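Rhamnosidase B (Bacillus sp., PDB 2OKX) hydrolyses terminal alpha-L-rhamnose residues from glycosides as an alpha-L-rhamnosidase of glycoside hydrolase family 78. Local coordinates at residues Gly28-Pro33 against Val86-Ala91; Phe53-Gln58 against Gln81-Val86. All coordinates share one frame; numbering follows the deposited sequence.

Contact 1 (Gly28-Pro33 against Val86-Ala91); sequences GSFDAP and VRNTIA
Gly-28 with Ile-90 and Phe-30 with Asn-88 form two antiparallel hydrogen-bonded pairs. Ile-90 N reaches Gly-28 O at 2.6 Å, and Asn-88 N meets Phe-30 O at 2.7 Å; the return bonds run from Gly-28 N to Ile-90 O and from Phe-30 N to Asn-88 O. Beyond the strand end, Ala-32 N still donates to Val-86 O, but from 36° out of the carbonyl plane. The strand segments run at 155° to each other, as neighbours in an antiparallel sheet. Strands 110-117 and 120-124 belong to a separate five-stranded sheet packed against this one, a beta-sandwich arrangement in the N-terminal domain.

Apolar contacts gather on the face carrying Phe-30, Asn-88 and Ile-90. Phe-30 CG stands between its backbone N and carbonyl carbon (chi1 67°), and Asn-88 CB sits over the attached ring, 4.0 Å from its centroid, a CH-pi contact. Ile-90 CG1 lies at the ring edge, 3.9 Å from Phe-30 CE1. The amide of Asn-88 is engaged separately, OD1 accepting from Asn-55 ND2. Ile-115, Leu-122 and Ala-123 of the facing sheet also touch the Phe-30 ring. An alanine in place of Phe-30 would probably open a gap between the two sheets and deprive Asn-88 CB and Ile-90 CG1 of their aromatic neighbour.

Polar side chains occupy the other face. Ser-29 OG and Thr-89 OG1 form a weak hydrogen bond at 3.4 Å, and Thr-89 OG1 lies 3.1 Å above one face of the Arg-87 guanidinium, offset toward the rim; NH1 of that group binds Pro-166 O.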
loop_
_atom_site.group_PDB
_atom_site.type_symbol
_atom_site.label_atom_id
_atom_site.label_comp_id
_atom_site.label_asym_id
_atom_site.label_seq_id
_atom_site.Cartn_x
_atom_site.Cartn_y
_atom_site.Cartn_z
ATOM N N GLY A 28 31.196 -1.096 10.899
ATOM C CA GLY A 28 32.235 -2.081 10.689
ATOM C C GLY A 28 33.300 -1.473 9.801
ATOM O O GLY A 28 32.985 -0.780 8.836
ATOM N N SER A 29 34.563 -1.714 10.130
ATOM C CA SER A 29 35.657 -1.175 9.340
ATOM C C SER A 29 36.590 -2.281 8.890
ATOM O O SER A 29 36.585 -3.380 9.443
ATOM C CB SER A 29 36.442 -0.141 10.148
ATOM O OG SER A 29 35.633 0.977 10.470
ATOM N N PHE A 30 37.387 -1.982 7.874
ATOM C CA PHE A 30 38.345 -2.935 7.342
ATOM C C PHE A 30 39.335 -2.203 6.449
ATOM O O PHE A 30 39.046 -1.119 5.940
ATOM C CB PHE A 30 37.638 -4.024 6.530
ATOM C CG PHE A 30 37.008 -3.525 5.259
ATOM C CD1 PHE A 30 35.816 -2.809 5.289
ATOM C CD2 PHE A 30 37.614 -3.765 4.030
ATOM C CE1 PHE A 30 35.236 -2.339 4.115
ATOM C CE2 PHE A 30 37.041 -3.298 2.848
ATOM C CZ PHE A 30 35.849 -2.584 2.892
ATOM N N ASP A 31 40.507 -2.795 6.271
ATOM C CA ASP A 31 41.531 -2.206 5.428
ATOM C C ASP A 31 41.403 -2.823 4.043
ATOM O O ASP A 31 41.544 -4.035 3.881
ATOM C CB ASP A 31 42.914 -2.485 6.015
ATOM C CG ASP A 31 43.084 -1.902 7.406
ATOM O OD1 ASP A 31 44.142 -2.131 8.027
ATOM O OD2 ASP A 31 42.159 -1.208 7.877
ATOM N N ALA A 32 41.115 -1.989 3.049
ATOM C CA ALA A 32 40.964 -2.462 1.680
ATOM C C ALA A 32 42.321 -2.554 0.993
ATOM O O ALA A 32 43.180 -1.689 1.169
ATOM C CB ALA A 32 40.047 -1.530 0.904
ATOM N N PRO A 33 42.529 -3.608 0.189
ATOM C CA PRO A 33 43.798 -3.793 -0.519
ATOM C C PRO A 33 44.161 -2.591 -1.388
ATOM O O PRO A 33 43.302 -1.769 -1.716
ATOM C CB PRO A 33 43.550 -5.056 -1.341
ATOM C CG PRO A 33 42.072 -5.003 -1.601
ATOM C CD PRO A 33 41.536 -4.604 -0.249
ATOM N N VAL A 86 43.453 1.820 1.995
ATOM C CA VAL A 86 43.230 2.457 3.289
ATOM C C VAL A 86 42.027 1.892 4.040
ATOM O O VAL A 86 41.319 1.015 3.541
ATOM C CB VAL A 86 43.041 3.982 3.135
ATOM C CG1 VAL A 86 44.303 4.607 2.558
ATOM C CG2 VAL A 86 41.850 4.269 2.242
ATOM N N ARG A 87 41.813 2.401 5.249
ATOM C CA ARG A 87 40.704 1.967 6.089
ATOM C C ARG A 87 39.369 2.437 5.524
ATOM O O ARG A 87 39.206 3.606 5.174
ATOM C CB ARG A 87 40.885 2.502 7.513
ATOM C CG ARG A 87 39.659 2.362 8.406
ATOM C CD ARG A 87 39.989 2.753 9.838
ATOM N NE ARG A 87 38.793 2.978 10.645
ATOM C CZ ARG A 87 37.972 4.013 10.491
ATOM N NH1 ARG A 87 36.904 4.138 11.270
ATOM N NH2 ARG A 87 38.220 4.928 9.563
ATOM N N ASN A 88 38.426 1.506 5.435
ATOM C CA ASN A 88 37.089 1.774 4.918
ATOM C C ASN A 88 36.070 1.512 6.018
ATOM O O ASN A 88 36.295 0.671 6.889
ATOM C CB ASN A 88 36.800 0.866 3.723
ATOM C CG ASN A 88 37.526 1.304 2.467
ATOM O OD1 ASN A 88 36.995 2.077 1.670
ATOM N ND2 ASN A 88 38.750 0.823 2.291
ATOM N N THR A 89 34.952 2.228 5.974
ATOM C CA THR A 89 33.913 2.063 6.980
ATOM C C THR A 89 32.545 1.727 6.395
ATOM O O THR A 89 32.070 2.385 5.467
ATOM C CB THR A 89 33.766 3.336 7.826
ATOM O OG1 THR A 89 35.019 3.637 8.453
ATOM C CG2 THR A 89 32.695 3.144 8.896
ATOM N N ILE A 90 31.921 0.690 6.948
ATOM C CA ILE A 90 30.591 0.270 6.529
ATOM C C ILE A 90 29.662 0.618 7.680
ATOM O O ILE A 90 29.922 0.246 8.827
ATOM C CB ILE A 90 30.508 -1.249 6.282
ATOM C CG1 ILE A 90 31.553 -1.677 5.250
ATOM C CG2 ILE A 90 29.112 -1.616 5.804
ATOM C CD1 ILE A 90 31.391 -1.014 3.892
ATOM N N ALA A 91 28.591 1.345 7.379
ATOM C CA ALA A 91 27.627 1.742 8.398
ATOM C C ALA A 91 26.235 1.350 7.937
ATOM O O ALA A 91 25.886 1.515 6.766
ATOM C CB ALA A 91 27.697 3.240 8.630
#

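Contact 2 (Phe53-Gln58 against Gln81-Val86)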
loop_
_atom_site.group_PDB
_atom_site.type_symbol
_atom_site.label_atom_id
_atom_site.label_comp_id
_atom_site.label_asym_id
_atom_site.label_seq_id
_atom_site.Cartn_x
_atom_site.Cartn_y
_atom_site.Cartn_z
ATOM N N PHE A 53 25.314 2.454 4.164
ATOM C CA PHE A 53 26.276 3.532 3.965
ATOM C C PHE A 53 27.672 2.939 3.785
ATOM O O PHE A 53 28.075 2.041 4.529
ATOM C CB PHE A 53 26.317 4.477 5.169
ATOM C CG PHE A 53 25.030 5.200 5.432
ATOM C CD1 PHE A 53 24.012 4.594 6.161
ATOM C CD2 PHE A 53 24.844 6.502 4.976
ATOM C CE1 PHE A 53 22.830 5.276 6.438
ATOM C CE2 PHE A 53 23.665 7.192 5.247
ATOM C CZ PHE A 53 22.657 6.577 5.979
ATOM N N VAL A 54 28.403 3.428 2.790
ATOM C CA VAL A 54 29.762 2.960 2.550
ATOM C C VAL A 54 30.648 4.193 2.559
ATOM O O VAL A 54 30.563 5.042 1.670
ATOM C CB VAL A 54 29.897 2.235 1.199
ATOM C CG1 VAL A 54 31.337 1.788 0.995
ATOM C CG2 VAL A 54 28.968 1.027 1.160
ATOM N N ASN A 55 31.485 4.290 3.585
ATOM C CA ASN A 55 32.377 5.424 3.754
ATOM C C ASN A 55 31.585 6.715 3.876
ATOM O O ASN A 55 31.999 7.763 3.385
ATOM C CB ASN A 55 33.377 5.507 2.595
ATOM C CG ASN A 55 34.466 4.461 2.703
ATOM O OD1 ASN A 55 35.068 4.293 3.764
ATOM N ND2 ASN A 55 34.729 3.756 1.611
ATOM N N GLY A 56 30.434 6.622 4.537
ATOM C CA GLY A 56 29.595 7.787 4.750
ATOM C C GLY A 56 28.559 8.042 3.676
ATOM O O GLY A 56 27.599 8.774 3.903
ATOM N N GLU A 57 28.743 7.439 2.510
ATOM C CA GLU A 57 27.814 7.630 1.401
ATOM C C GLU A 57 26.666 6.618 1.424
ATOM O O GLU A 57 26.899 5.410 1.491
ATOM C CB GLU A 57 28.570 7.520 0.076
ATOM C CG GLU A 57 27.731 7.806 -1.157
ATOM C CD GLU A 57 28.522 7.648 -2.445
ATOM O OE1 GLU A 57 29.598 8.276 -2.565
ATOM O OE2 GLU A 57 28.067 6.898 -3.338
ATOM N N GLN A 58 25.432 7.112 1.366
ATOM C CA GLN A 58 24.272 6.226 1.362
ATOM C C GLN A 58 24.253 5.494 0.025
ATOM O O GLN A 58 24.190 6.119 -1.038
ATOM C CB GLN A 58 22.984 7.025 1.531
ATOM C CG GLN A 58 21.785 6.167 1.886
ATOM C CD GLN A 58 20.489 6.932 1.803
ATOM O OE1 GLN A 58 19.875 7.025 0.738
ATOM N NE2 GLN A 58 20.069 7.503 2.924
ATOM N N GLN A 81 32.520 3.541 -4.095
ATOM C CA GLN A 81 32.690 4.141 -2.776
ATOM C C GLN A 81 33.924 3.614 -2.050
ATOM O O GLN A 81 34.334 4.167 -1.031
ATOM C CB GLN A 81 31.450 3.888 -1.905
ATOM C CG GLN A 81 30.163 4.531 -2.413
ATOM C CD GLN A 81 29.467 3.715 -3.494
ATOM O OE1 GLN A 81 28.462 4.148 -4.063
ATOM N NE2 GLN A 81 29.990 2.528 -3.774
ATOM N N LEU A 82 34.518 2.554 -2.586
ATOM C CA LEU A 82 35.691 1.927 -1.979
ATOM C C LEU A 82 36.966 2.773 -2.058
ATOM O O LEU A 82 37.284 3.346 -3.102
ATOM C CB LEU A 82 35.930 0.563 -2.639
ATOM C CG LEU A 82 36.813 -0.475 -1.937
ATOM C CD1 LEU A 82 36.721 -1.790 -2.698
ATOM C CD2 LEU A 82 38.254 -0.001 -1.867
ATOM N N ARG A 83 37.690 2.837 -0.942
ATOM C CA ARG A 83 38.940 3.586 -0.850
ATOM C C ARG A 83 40.095 2.585 -0.775
ATOM O O ARG A 83 40.423 2.085 0.300
ATOM C CB ARG A 83 38.941 4.458 0.406
ATOM C CG ARG A 83 37.796 5.454 0.485
ATOM C CD ARG A 83 37.846 6.227 1.792
ATOM N NE ARG A 83 36.813 7.257 1.861
ATOM C CZ ARG A 83 36.666 8.104 2.875
ATOM N NH1 ARG A 83 37.487 8.050 3.916
ATOM N NH2 ARG A 83 35.702 9.014 2.843
ATOM N N PRO A 84 40.733 2.293 -1.918
ATOM C CA PRO A 84 41.848 1.341 -1.970
ATOM C C PRO A 84 43.067 1.673 -1.116
ATOM O O PRO A 84 43.457 2.834 -0.978
ATOM C CB PRO A 84 42.183 1.288 -3.460
ATOM C CG PRO A 84 41.856 2.677 -3.919
ATOM C CD PRO A 84 40.535 2.937 -3.230
ATOM N N GLY A 85 43.654 0.629 -0.536
ATOM C CA GLY A 85 44.843 0.786 0.281
ATOM C C GLY A 85 44.674 1.438 1.638
ATOM O O GLY A 85 45.655 1.596 2.364
ATOM N N VAL A 86 43.453 1.820 1.995
ATOM C CA VAL A 86 43.230 2.457 3.289
ATOM C C VAL A 86 42.027 1.892 4.040
ATOM O O VAL A 86 41.319 1.015 3.541
ATOM C CB VAL A 86 43.041 3.982 3.135
ATOM C CG1 VAL A 86 44.303 4.607 2.558
ATOM C CG2 VAL A 86 41.850 4.269 2.242
#
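Asn-55 ND2 donates to Gln-81 O at 2.7 Å, the one hydrogen bond between the two segments. Its N-H...O angle is 145° and the donor stands 33° out of the carbonyl plane, so the bond is short but bent. The same amide lies against one face of the Arg-83 guanidinium: the two planes differ by only 11°, and the side chains slide past each other in opposite directions. Arg-83 CG, anti to the carbonyl carbon, lies 3.7 Å from Asn-55 ND2, and the chain extended beyond it carries NE to 3.7 Å from Asn-55 CG.

Next to this, Val-54 CG1 packs on Gln-81 CB at 3.6 Å. Glu-57 crosses Gln-81 at about a right angle; as modelled, Glu-57 OE2 and Gln-81 OE1 approach to 2.9 Å, two acceptors and not a bond.

In the second shell, Asn-88 OD1 accepts from both Asn-55 ND2 and Arg-83 N, while Asn-55 OD1 accepts from Thr-89 N; both ends of the Asn-55 amide are thus held, which should restrict its rotation. Val-59 touches both Val-54 and Gln-81. Asn-55 itself is placed by the backbone bonds of the turn, Val-54 N to Glu-57 O (2.8 Å) and Glu-57 N to Val-54 O (3.1 Å). With positive phi at Asn-55 and Gly-56, this is a type I' turn, typical of beta hairpins with a two-residue loop, here joining strands 49-54 and 57-62 at the edge of the antiparallel sheet.

How the contacts relate
Contacts 1 and 2 adjoin, their centres about 7 Å apart, and share Val-86. Contact 2 is nested in the chain between the two segments of contact 1. Strand 87-96 is the common element: it pairs with 22-31 on one side and with 49-54 on the other, where Thr-89 O lies 2.7 Å from Asn-55 N, a probable hydrogen bond. Beyond the sheet, Pro-33 O lies 2.7 Å from Gly-85 N, probably bonded too, and Ala-32 CB packs on Leu-82 CD2 at 3.6 Å. Ser-29 O and Gln-58 OE1 each bond a glycerol, probably from crystallisation. Both contacts belong to the N-terminal domain, whereas the active site is probably in the six-hairpin glycosidase domain, as in the family.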